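Local coordinates for GDSL-like protein (Roseburia intestinalis L1-82, PDB 6HH9), which probably acts as an SGNH-type acetylxylan esterase, removing acetyl groups from plant polysaccharide, and holds mannose units in this structure, at residues 80-85 with 328-333; 104-109 with 140-145; 36-41 with 75-80. All coordinates share one frame; numbering follows the deposited sequence.

Contact 1: residues 80-85 with 328-333; sequences GGTTSQ and DKLELD. With BMA (beta-D-mannopyranose), chain E; BMA (beta-D-mannopyranose), chain B.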
loop_
_atom_site.group_PDB
_atom_site.type_symbol
_atom_site.label_atom_id
_atom_site.label_comp_id
_atom_site.label_asym_id
_atom_site.label_seq_id
_atom_site.Cartn_x
_atom_site.Cartn_y
_atom_site.Cartn_z
ATOM N N GLY A 80 -2.224 3.640 6.571
ATOM C CA GLY A 80 -3.685 3.584 6.498
ATOM C C GLY A 80 -4.238 4.387 5.330
ATOM O O GLY A 80 -3.756 5.463 5.022
ATOM N N GLY A 81 -5.245 3.813 4.671
ATOM C CA GLY A 81 -6.019 4.477 3.647
ATOM C C GLY A 81 -5.239 4.689 2.368
ATOM O O GLY A 81 -5.505 5.659 1.659
ATOM N N THR A 82 -4.302 3.772 2.072
ATOM C CA THR A 82 -3.438 3.850 0.891
ATOM C C THR A 82 -3.452 2.517 0.138
ATOM O O THR A 82 -3.741 1.466 0.702
ATOM C CB THR A 82 -2.014 4.290 1.244
ATOM O OG1 THR A 82 -1.326 3.285 2.001
ATOM C CG2 THR A 82 -2.022 5.606 1.991
ATOM N N THR A 83 -3.138 2.619 -1.156
ATOM C CA THR A 83 -3.275 1.574 -2.120
ATOM C C THR A 83 -1.894 1.091 -2.579
ATOM O O THR A 83 -0.852 1.637 -2.182
ATOM C CB THR A 83 -4.016 2.080 -3.358
ATOM O OG1 THR A 83 -3.167 3.085 -3.926
ATOM C CG2 THR A 83 -5.410 2.582 -3.037
ATOM N N SER A 84 -1.922 0.055 -3.432
ATOM C CA SER A 84 -0.757 -0.496 -4.055
ATOM C C SER A 84 -0.138 0.526 -5.014
ATOM O O SER A 84 1.008 0.366 -5.377
ATOM C CB SER A 84 -1.088 -1.785 -4.754
ATOM O OG SER A 84 -1.949 -1.556 -5.850
ATOM N N GLN A 85 -0.906 1.547 -5.425
ATOM C CA GLN A 85 -0.397 2.603 -6.299
ATOM C C GLN A 85 0.638 3.458 -5.556
ATOM O O GLN A 85 1.676 3.845 -6.132
ATOM C CB GLN A 85 -1.517 3.502 -6.823
ATOM C CG GLN A 85 -1.076 4.375 -7.987
ATOM C CD GLN A 85 -2.242 4.989 -8.720
ATOM O OE1 GLN A 85 -3.381 4.555 -8.572
ATOM N NE2 GLN A 85 -1.962 6.014 -9.517
ATOM N N ASP A 328 -8.360 12.068 8.474
ATOM C CA ASP A 328 -7.692 12.610 7.311
ATOM C C ASP A 328 -7.294 11.465 6.371
ATOM O O ASP A 328 -6.968 10.361 6.816
ATOM C CB ASP A 328 -6.450 13.403 7.708
ATOM C CG ASP A 328 -6.725 14.724 8.405
ATOM O OD1 ASP A 328 -7.833 15.269 8.233
ATOM O OD2 ASP A 328 -5.808 15.207 9.109
ATOM N N LYS A 329 -7.362 11.735 5.064
ATOM C CA LYS A 329 -7.012 10.765 4.054
ATOM C C LYS A 329 -5.843 11.305 3.234
ATOM O O LYS A 329 -5.836 12.471 2.824
ATOM C CB LYS A 329 -8.185 10.479 3.121
ATOM C CG LYS A 329 -7.840 9.578 1.941
ATOM C CD LYS A 329 -9.019 9.235 1.076
ATOM C CE LYS A 329 -8.820 7.957 0.287
ATOM N NZ LYS A 329 -9.687 7.947 -0.912
ATOM N N LEU A 330 -4.876 10.432 2.969
ATOM C CA LEU A 330 -3.829 10.708 2.016
ATOM C C LEU A 330 -4.327 10.286 0.635
ATOM O O LEU A 330 -4.163 9.145 0.213
ATOM C CB LEU A 330 -2.583 9.934 2.438
ATOM C CG LEU A 330 -1.348 10.149 1.573
ATOM C CD1 LEU A 330 -0.897 11.602 1.610
ATOM C CD2 LEU A 330 -0.237 9.212 2.022
ATOM N N GLU A 331 -4.979 11.217 -0.053
ATOM C CA GLU A 331 -5.583 10.908 -1.342
ATOM C C GLU A 331 -4.476 10.790 -2.406
ATOM O O GLU A 331 -3.434 11.395 -2.294
ATOM C CB GLU A 331 -6.615 11.975 -1.713
ATOM C CG GLU A 331 -7.450 11.622 -2.928
ATOM C CD GLU A 331 -8.262 10.349 -2.792
ATOM O OE1 GLU A 331 -9.444 10.430 -2.382
ATOM O OE2 GLU A 331 -7.708 9.280 -3.086
ATOM N N LEU A 332 -4.741 9.958 -3.410
ATOM C CA LEU A 332 -3.941 9.795 -4.586
ATOM C C LEU A 332 -4.905 9.675 -5.768
ATOM O O LEU A 332 -5.690 8.726 -5.812
ATOM C CB LEU A 332 -3.079 8.534 -4.438
ATOM C CG LEU A 332 -2.002 8.332 -5.503
ATOM C CD1 LEU A 332 -0.921 7.379 -5.030
ATOM C CD2 LEU A 332 -2.606 7.813 -6.791
ATOM N N ASP A 333 -4.862 10.654 -6.679
ATOM C CA ASP A 333 -5.709 10.656 -7.866
ATOM C C ASP A 333 -4.831 10.357 -9.091
ATOM O O ASP A 333 -3.752 10.912 -9.229
ATOM C CB ASP A 333 -6.467 11.986 -8.017
ATOM C CG ASP A 333 -7.504 12.301 -6.933
ATOM O OD1 ASP A 333 -8.079 11.351 -6.322
ATOM O OD2 ASP A 333 -7.738 13.505 -6.702
HETATM C C1 BMA E . -7.249 4.978 12.313
HETATM C C2 BMA E . -8.754 4.849 12.078
HETATM C C3 BMA E . -9.000 3.933 10.875
HETATM C C4 BMA E . -8.285 4.504 9.651
HETATM C C5 BMA E . -6.820 4.749 9.988
HETATM C C6 BMA E . -6.049 5.391 8.842
HETATM O O2 BMA E . -9.303 6.151 11.830
HETATM O O3 BMA E . -10.407 3.713 10.637
HETATM O O4 BMA E . -8.303 3.557 8.577
HETATM O O5 BMA E . -6.677 5.579 11.150
HETATM O O6 BMA E . -4.665 5.183 9.128
HETATM C C1 BMA B . -9.182 3.934 7.507
HETATM C C2 BMA B . -8.758 3.248 6.187
HETATM C C3 BMA B . -9.682 3.630 5.038
HETATM C C4 BMA B . -11.150 3.480 5.463
HETATM C C5 BMA B . -11.430 4.122 6.843
HETATM C C6 BMA B . -12.854 3.879 7.344
HETATM O O2 BMA B . -8.701 1.807 6.273
HETATM O O3 BMA B . -9.345 2.796 3.919
HETATM O O4 BMA B . -12.037 4.070 4.492
HETATM O O5 BMA B . -10.542 3.660 7.862
HETATM O O6 BMA B . -12.893 2.642 8.045
HETATM O O HOH W 1 -5.203 6.700 -0.548
#
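Gly81, Thr82 and Gln85 meet Lys329, Leu330 and Leu332 in a small, partly buried interface that packs the SGNH-hydrolase domain, with its mainly parallel sheet, against the beta-rich C-terminal part of the chain. A water bridges the contact at the Gly81 end, and a leucine methyl against a glutamine amide closes it at Gln85. Water 1 donates to both backbone carbonyls, lying 2.5 Å from Gly81 O and 2.8 Å from Leu330 O, and so joins two acceptors that could not bond each other. Gly81 has a positive phi of 71°, a conformation that favours glycine. Farther along, Thr82 CG2 touches Leu330 CD2 at 4.0 Å, while Thr82 OG1 is bonded to Ile79 O. Leu332 supplies the tightest packing: its CD2 methyl lies 3.3 Å from Gln85 NE2 and beside Gln85 CD. Gln85 reaches it because CG stands anti to the backbone N (chi1 -166°) and the chain beyond is extended; its amide is held by His116 and Thr334. Thr83 caps the helix that starts here, OG1 accepting from Gln85 N at 3.1 Å. On the strand, Lys329 NZ forms a salt bridge with Glu331 OE1 (2.9 Å), an oxygen also shared with Lys295. Leu330 and Leu332 pack on Phe86 of helix 84-96, strand 288-295 pairs antiparallel with 329-336, and helix 115-129 meets Thr83, Ser84 and Gln85.

Contact 2: residues 104-109 with 140-145; sequences IIEFSV and VHNVFY. With BMA (beta-D-mannopyranose), chain C.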
loop_
_atom_site.group_PDB
_atom_site.type_symbol
_atom_site.label_atom_id
_atom_site.label_comp_id
_atom_site.label_asym_id
_atom_site.label_seq_id
_atom_site.Cartn_x
_atom_site.Cartn_y
_atom_site.Cartn_z
ATOM N N ILE A 104 5.136 -9.574 3.097
ATOM C CA ILE A 104 3.708 -9.658 2.928
ATOM C C ILE A 104 3.219 -8.372 2.246
ATOM O O ILE A 104 3.609 -7.282 2.647
ATOM C CB ILE A 104 3.031 -9.884 4.291
ATOM C CG1 ILE A 104 3.073 -11.365 4.675
ATOM C CG2 ILE A 104 1.610 -9.322 4.306
ATOM C CD1 ILE A 104 2.497 -11.649 6.046
ATOM N N ILE A 105 2.374 -8.533 1.214
ATOM C CA ILE A 105 1.677 -7.435 0.509
ATOM C C ILE A 105 0.175 -7.542 0.803
ATOM O O ILE A 105 -0.453 -8.541 0.468
ATOM C CB ILE A 105 1.941 -7.466 -1.014
ATOM C CG1 ILE A 105 3.416 -7.239 -1.355
ATOM C CG2 ILE A 105 1.060 -6.462 -1.744
ATOM C CD1 ILE A 105 3.816 -7.807 -2.685
ATOM N N GLU A 106 -0.389 -6.463 1.360
ATOM C CA GLU A 106 -1.731 -6.430 1.913
ATOM C C GLU A 106 -2.431 -5.156 1.442
ATOM O O GLU A 106 -2.340 -4.127 2.094
ATOM C CB GLU A 106 -1.616 -6.485 3.437
ATOM C CG GLU A 106 -2.921 -6.754 4.159
ATOM C CD GLU A 106 -3.814 -5.543 4.301
ATOM O OE1 GLU A 106 -4.947 -5.567 3.731
ATOM O OE2 GLU A 106 -3.356 -4.569 4.950
ATOM N N PHE A 107 -3.122 -5.235 0.304
ATOM C CA PHE A 107 -3.836 -4.065 -0.269
ATOM C C PHE A 107 -5.211 -4.479 -0.826
ATOM O O PHE A 107 -5.818 -3.747 -1.603
ATOM C CB PHE A 107 -2.995 -3.386 -1.362
ATOM C CG PHE A 107 -1.806 -2.603 -0.865
ATOM C CD1 PHE A 107 -1.979 -1.499 -0.045
ATOM C CD2 PHE A 107 -0.516 -2.950 -1.233
ATOM C CE1 PHE A 107 -0.888 -0.779 0.413
ATOM C CE2 PHE A 107 0.572 -2.224 -0.778
ATOM C CZ PHE A 107 0.389 -1.149 0.054
ATOM N N SER A 108 -5.744 -5.614 -0.394
ATOM C CA SER A 108 -6.922 -6.161 -1.052
ATOM C C SER A 108 -8.236 -5.561 -0.516
ATOM O O SER A 108 -9.277 -5.857 -1.092
ATOM C CB SER A 108 -6.919 -7.661 -0.998
ATOM O OG SER A 108 -5.794 -8.166 -1.714
ATOM N N VAL A 109 -8.198 -4.716 0.532
ATOM C CA VAL A 109 -9.387 -3.914 0.924
ATOM C C VAL A 109 -9.089 -2.420 0.813
ATOM O O VAL A 109 -9.825 -1.620 1.365
ATOM C CB VAL A 109 -9.926 -4.240 2.331
ATOM C CG1 VAL A 109 -10.597 -5.609 2.371
ATOM C CG2 VAL A 109 -8.873 -4.096 3.426
ATOM N N VAL A 140 -1.504 -11.314 1.005
ATOM C CA VAL A 140 -2.562 -11.453 1.980
ATOM C C VAL A 140 -3.781 -10.650 1.522
ATOM O O VAL A 140 -3.687 -9.464 1.222
ATOM C CB VAL A 140 -2.065 -11.028 3.363
ATOM C CG1 VAL A 140 -3.195 -10.952 4.376
ATOM C CG2 VAL A 140 -0.978 -11.979 3.838
ATOM N N HIS A 141 -4.924 -11.331 1.463
ATOM C CA HIS A 141 -6.179 -10.733 1.050
ATOM C C HIS A 141 -7.118 -10.609 2.247
ATOM O O HIS A 141 -7.731 -11.574 2.664
ATOM C CB HIS A 141 -6.857 -11.561 -0.049
ATOM C CG HIS A 141 -5.963 -11.933 -1.178
ATOM N ND1 HIS A 141 -5.442 -10.986 -2.036
ATOM C CD2 HIS A 141 -5.539 -13.144 -1.619
ATOM C CE1 HIS A 141 -4.699 -11.596 -2.947
ATOM N NE2 HIS A 141 -4.748 -12.928 -2.720
ATOM N N ASN A 142 -7.258 -9.392 2.779
ATOM C CA ASN A 142 -8.285 -9.145 3.766
ATOM C C ASN A 142 -9.642 -9.085 3.037
ATOM O O ASN A 142 -9.730 -9.275 1.812
ATOM C CB ASN A 142 -7.930 -7.935 4.629
ATOM C CG ASN A 142 -6.991 -8.273 5.775
ATOM O OD1 ASN A 142 -7.305 -9.106 6.635
ATOM N ND2 ASN A 142 -5.842 -7.610 5.812
ATOM N N VAL A 143 -10.713 -8.871 3.808
ATOM C CA VAL A 143 -12.068 -8.845 3.303
ATOM C C VAL A 143 -12.880 -7.823 4.107
ATOM O O VAL A 143 -12.627 -7.620 5.302
ATOM C CB VAL A 143 -12.688 -10.255 3.366
ATOM C CG1 VAL A 143 -12.749 -10.798 4.785
ATOM C CG2 VAL A 143 -14.055 -10.286 2.713
ATOM N N PHE A 144 -13.839 -7.192 3.423
ATOM C CA PHE A 144 -14.872 -6.358 4.035
ATOM C C PHE A 144 -15.937 -7.268 4.663
ATOM O O PHE A 144 -16.578 -8.033 3.955
ATOM C CB PHE A 144 -15.527 -5.461 2.980
ATOM C CG PHE A 144 -14.759 -4.216 2.635
ATOM C CD1 PHE A 144 -14.935 -3.052 3.363
ATOM C CD2 PHE A 144 -13.868 -4.210 1.575
ATOM C CE1 PHE A 144 -14.218 -1.911 3.049
ATOM C CE2 PHE A 144 -13.158 -3.066 1.251
ATOM C CZ PHE A 144 -13.334 -1.921 1.987
ATOM N N TYR A 145 -16.134 -7.165 5.980
ATOM C CA TYR A 145 -17.019 -8.082 6.725
ATOM C C TYR A 145 -18.495 -7.638 6.637
ATOM O O TYR A 145 -19.402 -8.414 7.003
ATOM C CB TYR A 145 -16.503 -8.197 8.159
ATOM C CG TYR A 145 -15.194 -8.935 8.248
ATOM C CD1 TYR A 145 -15.132 -10.282 7.937
ATOM C CD2 TYR A 145 -14.018 -8.296 8.601
ATOM C CE1 TYR A 145 -13.944 -10.987 7.982
ATOM C CE2 TYR A 145 -12.819 -8.988 8.666
ATOM C CZ TYR A 145 -12.783 -10.338 8.348
ATOM O OH TYR A 145 -11.620 -11.046 8.366
HETATM C C1 BMA C . -12.747 3.084 3.717
HETATM C C2 BMA C . -14.003 3.726 3.146
HETATM C C3 BMA C . -14.814 2.819 2.214
HETATM C C4 BMA C . -13.910 2.207 1.147
HETATM C C5 BMA C . -12.591 1.701 1.759
HETATM C C6 BMA C . -11.604 1.407 0.625
HETATM O O2 BMA C . -13.592 4.878 2.414
HETATM O O3 BMA C . -15.839 3.607 1.569
HETATM O O4 BMA C . -14.567 1.153 0.390
HETATM O O5 BMA C . -11.930 2.602 2.658
HETATM O O6 BMA C . -10.749 2.528 0.452
HETATM O O HOH W 2 -2.906 -8.081 -0.960
HETATM O O HOH W 3 -5.294 -7.392 1.846
#
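Ser108 OG is gripped by two histidines and a water: His141 ND1 lies 2.9 Å from Ser108 OG, His155 ND1 also bonds it, and water 2 adds a third partner. The hydroxyl meets the His141 ring at its edge, near the ring plane. Water 2 also joins Ile105 O, Phe107 N and Val140 O, filling the place where the two segments part beyond their last direct backbone bond, Val140 N to Ile105 O (3.0 Å). Water 3 does likewise for Glu106 OE1, Ser108 N, Val140 O and Asn142 N. The Glu106 chain bends at chi2 (-79°); its OE1, 3.1 Å from Asn142 ND2, lies in the Asn142 amide plane, while ND2 approaches from above the carboxylate plane. Glu106 OE2 bonds Thr43. With an alanine here, Asn142 ND2, water 3 and the Thr43 hydroxyl would probably lose their carboxylate partner. Apolar contacts lie at both ends: Ile104 CG2 meets Val140 CG2 at 3.7 Å, and Val109 CB meets Phe144 CE2 at 3.6 Å, with C5 of the chain C mannose at the Phe144 ring edge. At the C-terminal ends of strands 102-106 and 136-141, buried polar groups are thus satisfied by one another and by ordered water.

Contact 3: residues 36-41 with 75-80; sequences AFLGGS and INAGIG. With BMA (beta-D-mannopyranose), chain E; BMA (beta-D-mannopyranose), chain B.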
loop_
_atom_site.group_PDB
_atom_site.type_symbol
_atom_site.label_atom_id
_atom_site.label_comp_id
_atom_site.label_asym_id
_atom_site.label_seq_id
_atom_site.Cartn_x
_atom_site.Cartn_y
_atom_site.Cartn_z
ATOM N N ALA A 36 9.096 -8.129 6.782
ATOM C CA ALA A 36 8.468 -6.885 6.354
ATOM C C ALA A 36 7.013 -7.112 5.923
ATOM O O ALA A 36 6.615 -8.198 5.474
ATOM C CB ALA A 36 9.259 -6.248 5.241
ATOM N N PHE A 37 6.240 -6.034 6.054
ATOM C CA PHE A 37 4.837 -5.990 5.774
ATOM C C PHE A 37 4.563 -4.667 5.056
ATOM O O PHE A 37 4.896 -3.623 5.606
ATOM C CB PHE A 37 4.031 -6.085 7.075
ATOM C CG PHE A 37 4.363 -7.253 7.972
ATOM C CD1 PHE A 37 5.405 -7.178 8.880
ATOM C CD2 PHE A 37 3.608 -8.414 7.944
ATOM C CE1 PHE A 37 5.699 -8.244 9.723
ATOM C CE2 PHE A 37 3.907 -9.482 8.781
ATOM C CZ PHE A 37 4.956 -9.400 9.664
ATOM N N LEU A 38 4.006 -4.737 3.837
ATOM C CA LEU A 38 3.607 -3.542 3.063
ATOM C C LEU A 38 2.107 -3.609 2.753
ATOM O O LEU A 38 1.639 -4.540 2.134
ATOM C CB LEU A 38 4.417 -3.454 1.766
ATOM C CG LEU A 38 4.207 -2.166 0.968
ATOM C CD1 LEU A 38 4.911 -0.994 1.624
ATOM C CD2 LEU A 38 4.680 -2.317 -0.465
ATOM N N GLY A 39 1.353 -2.614 3.214
ATOM C CA GLY A 39 -0.105 -2.687 3.180
ATOM C C GLY A 39 -0.758 -1.412 3.675
ATOM O O GLY A 39 -0.084 -0.402 3.856
ATOM N N GLY A 40 -2.079 -1.482 3.875
ATOM C CA GLY A 40 -2.893 -0.380 4.327
ATOM C C GLY A 40 -3.092 -0.396 5.836
ATOM O O GLY A 40 -2.185 -0.746 6.606
ATOM N N SER A 41 -4.306 -0.020 6.255
ATOM C CA SER A 41 -4.640 0.310 7.651
ATOM C C SER A 41 -4.489 -0.926 8.544
ATOM O O SER A 41 -4.012 -0.840 9.693
ATOM C CB SER A 41 -6.030 0.916 7.734
ATOM O OG SER A 41 -6.766 0.676 6.524
ATOM N N ILE A 75 9.720 -4.979 10.290
ATOM C CA ILE A 75 9.603 -3.802 9.414
ATOM C C ILE A 75 8.143 -3.663 8.992
ATOM O O ILE A 75 7.702 -4.357 8.081
ATOM C CB ILE A 75 10.495 -3.925 8.169
ATOM C CG1 ILE A 75 11.973 -4.041 8.540
ATOM C CG2 ILE A 75 10.258 -2.775 7.199
ATOM C CD1 ILE A 75 12.785 -4.719 7.482
ATOM N N ASN A 76 7.442 -2.723 9.625
ATOM C CA ASN A 76 6.031 -2.473 9.367
ATOM C C ASN A 76 5.898 -1.205 8.523
ATOM O O ASN A 76 5.876 -0.100 9.070
ATOM C CB ASN A 76 5.226 -2.349 10.662
ATOM C CG ASN A 76 3.748 -2.254 10.378
ATOM O OD1 ASN A 76 3.345 -1.490 9.498
ATOM N ND2 ASN A 76 2.949 -3.029 11.102
ATOM N N ALA A 77 5.741 -1.401 7.207
ATOM C CA ALA A 77 5.615 -0.332 6.228
ATOM C C ALA A 77 4.146 -0.096 5.844
ATOM O O ALA A 77 3.837 0.311 4.718
ATOM C CB ALA A 77 6.427 -0.687 5.007
ATOM N N GLY A 78 3.229 -0.358 6.774
ATOM C CA GLY A 78 1.820 -0.088 6.548
ATOM C C GLY A 78 1.518 1.397 6.659
ATOM O O GLY A 78 2.058 2.071 7.521
ATOM N N ILE A 79 0.666 1.902 5.761
ATOM C CA ILE A 79 0.074 3.238 5.874
ATOM C C ILE A 79 -1.438 3.142 5.611
ATOM O O ILE A 79 -1.884 2.637 4.570
ATOM C CB ILE A 79 0.751 4.241 4.916
ATOM C CG1 ILE A 79 2.278 4.216 5.051
ATOM C CG2 ILE A 79 0.175 5.638 5.141
ATOM C CD1 ILE A 79 3.004 5.109 4.067
ATOM N N GLY A 80 -2.224 3.640 6.571
ATOM C CA GLY A 80 -3.685 3.584 6.498
ATOM C C GLY A 80 -4.238 4.387 5.330
ATOM O O GLY A 80 -3.756 5.463 5.022
HETATM C C1 BMA E . -7.249 4.978 12.313
HETATM C C2 BMA E . -8.754 4.849 12.078
HETATM C C3 BMA E . -9.000 3.933 10.875
HETATM C C4 BMA E . -8.285 4.504 9.651
HETATM C C5 BMA E . -6.820 4.749 9.988
HETATM C C6 BMA E . -6.049 5.391 8.842
HETATM O O2 BMA E . -9.303 6.151 11.830
HETATM O O3 BMA E . -10.407 3.713 10.637
HETATM O O4 BMA E . -8.303 3.557 8.577
HETATM O O5 BMA E . -6.677 5.579 11.150
HETATM O O6 BMA E . -4.665 5.183 9.128
HETATM C C1 BMA B . -9.182 3.934 7.507
HETATM C C2 BMA B . -8.758 3.248 6.187
HETATM C C3 BMA B . -9.682 3.630 5.038
HETATM C C4 BMA B . -11.150 3.480 5.463
HETATM C C5 BMA B . -11.430 4.122 6.843
HETATM C C6 BMA B . -12.854 3.879 7.344
HETATM O O2 BMA B . -8.701 1.807 6.273
HETATM O O3 BMA B . -9.345 2.796 3.919
HETATM O O4 BMA B . -12.037 4.070 4.492
HETATM O O5 BMA B . -10.542 3.660 7.862
HETATM O O6 BMA B . -12.893 2.642 8.045
#
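Phe37 N and Phe37 O both bond the neighbouring strand, N giving to Ile75 O at 3.0 Å and O accepting from Ala77 N at 2.9 Å. This is parallel pairing, and the pattern goes on with Ile79 N bonded to Gly39 O (3.1 Å). Phe37 CG sits beside its own backbone N (chi1 -53°), which brings the ring edge at CD1 to the same Ile75 O. Ala36 CB touches Ile75 CB on the other face of the sheet, and Leu38 CD1 reaches back to Ala77 CB at 3.7 Å. Farther along the two segments stay close: Gly40 CA makes a CA-H...O contact with Ile79 O, and Ser41 CA lies 3.6 Å from Gly80 CA. A CB on Gly78 would be crowded by Gly40 O and Asn76 OD1, so its bareness suits the close approach. One on Gly80 would collide with O6 of the chain E mannose, so that glycine leaves room for the sugar. An Asx turn, Gly78 N to Asn76 OD1 (3.0 Å), shapes the bend, and Asn76 ND2 is held by Thr43 O. Ser41 is probably the nucleophile of a triad with His193 and Asp190. Strand 72-76 forms one edge of the sheet; helix 55-66 packs on Phe37 and Asn76, helix 84-96 on Ala36, Leu38 and Ile79, and strand 102-106 lies beyond 33-39.

Overall arrangement
Contacts 2 and 3 are buried and sit at the C-terminal ends of neighbouring strands of one sheet: strand 33-39, paired in contact 3, is also the neighbour of strand 102-106 in contact 2, and Leu38 N and O probably bond Ile104 O and Glu106 N. Contact 3 relies on direct backbone bonds and glycines, whereas contact 2 relies on polar side chains and waters where its strands separate. Contact 1 is smaller and partly buried, joining the hydrolase domain to the C-terminal strands through one water and methyl packing. It shares Gly80 and two mannose units with contact 3. The Phe107 ring packs against both Thr82-Ser84 and Gly39-Gly40, linking all three.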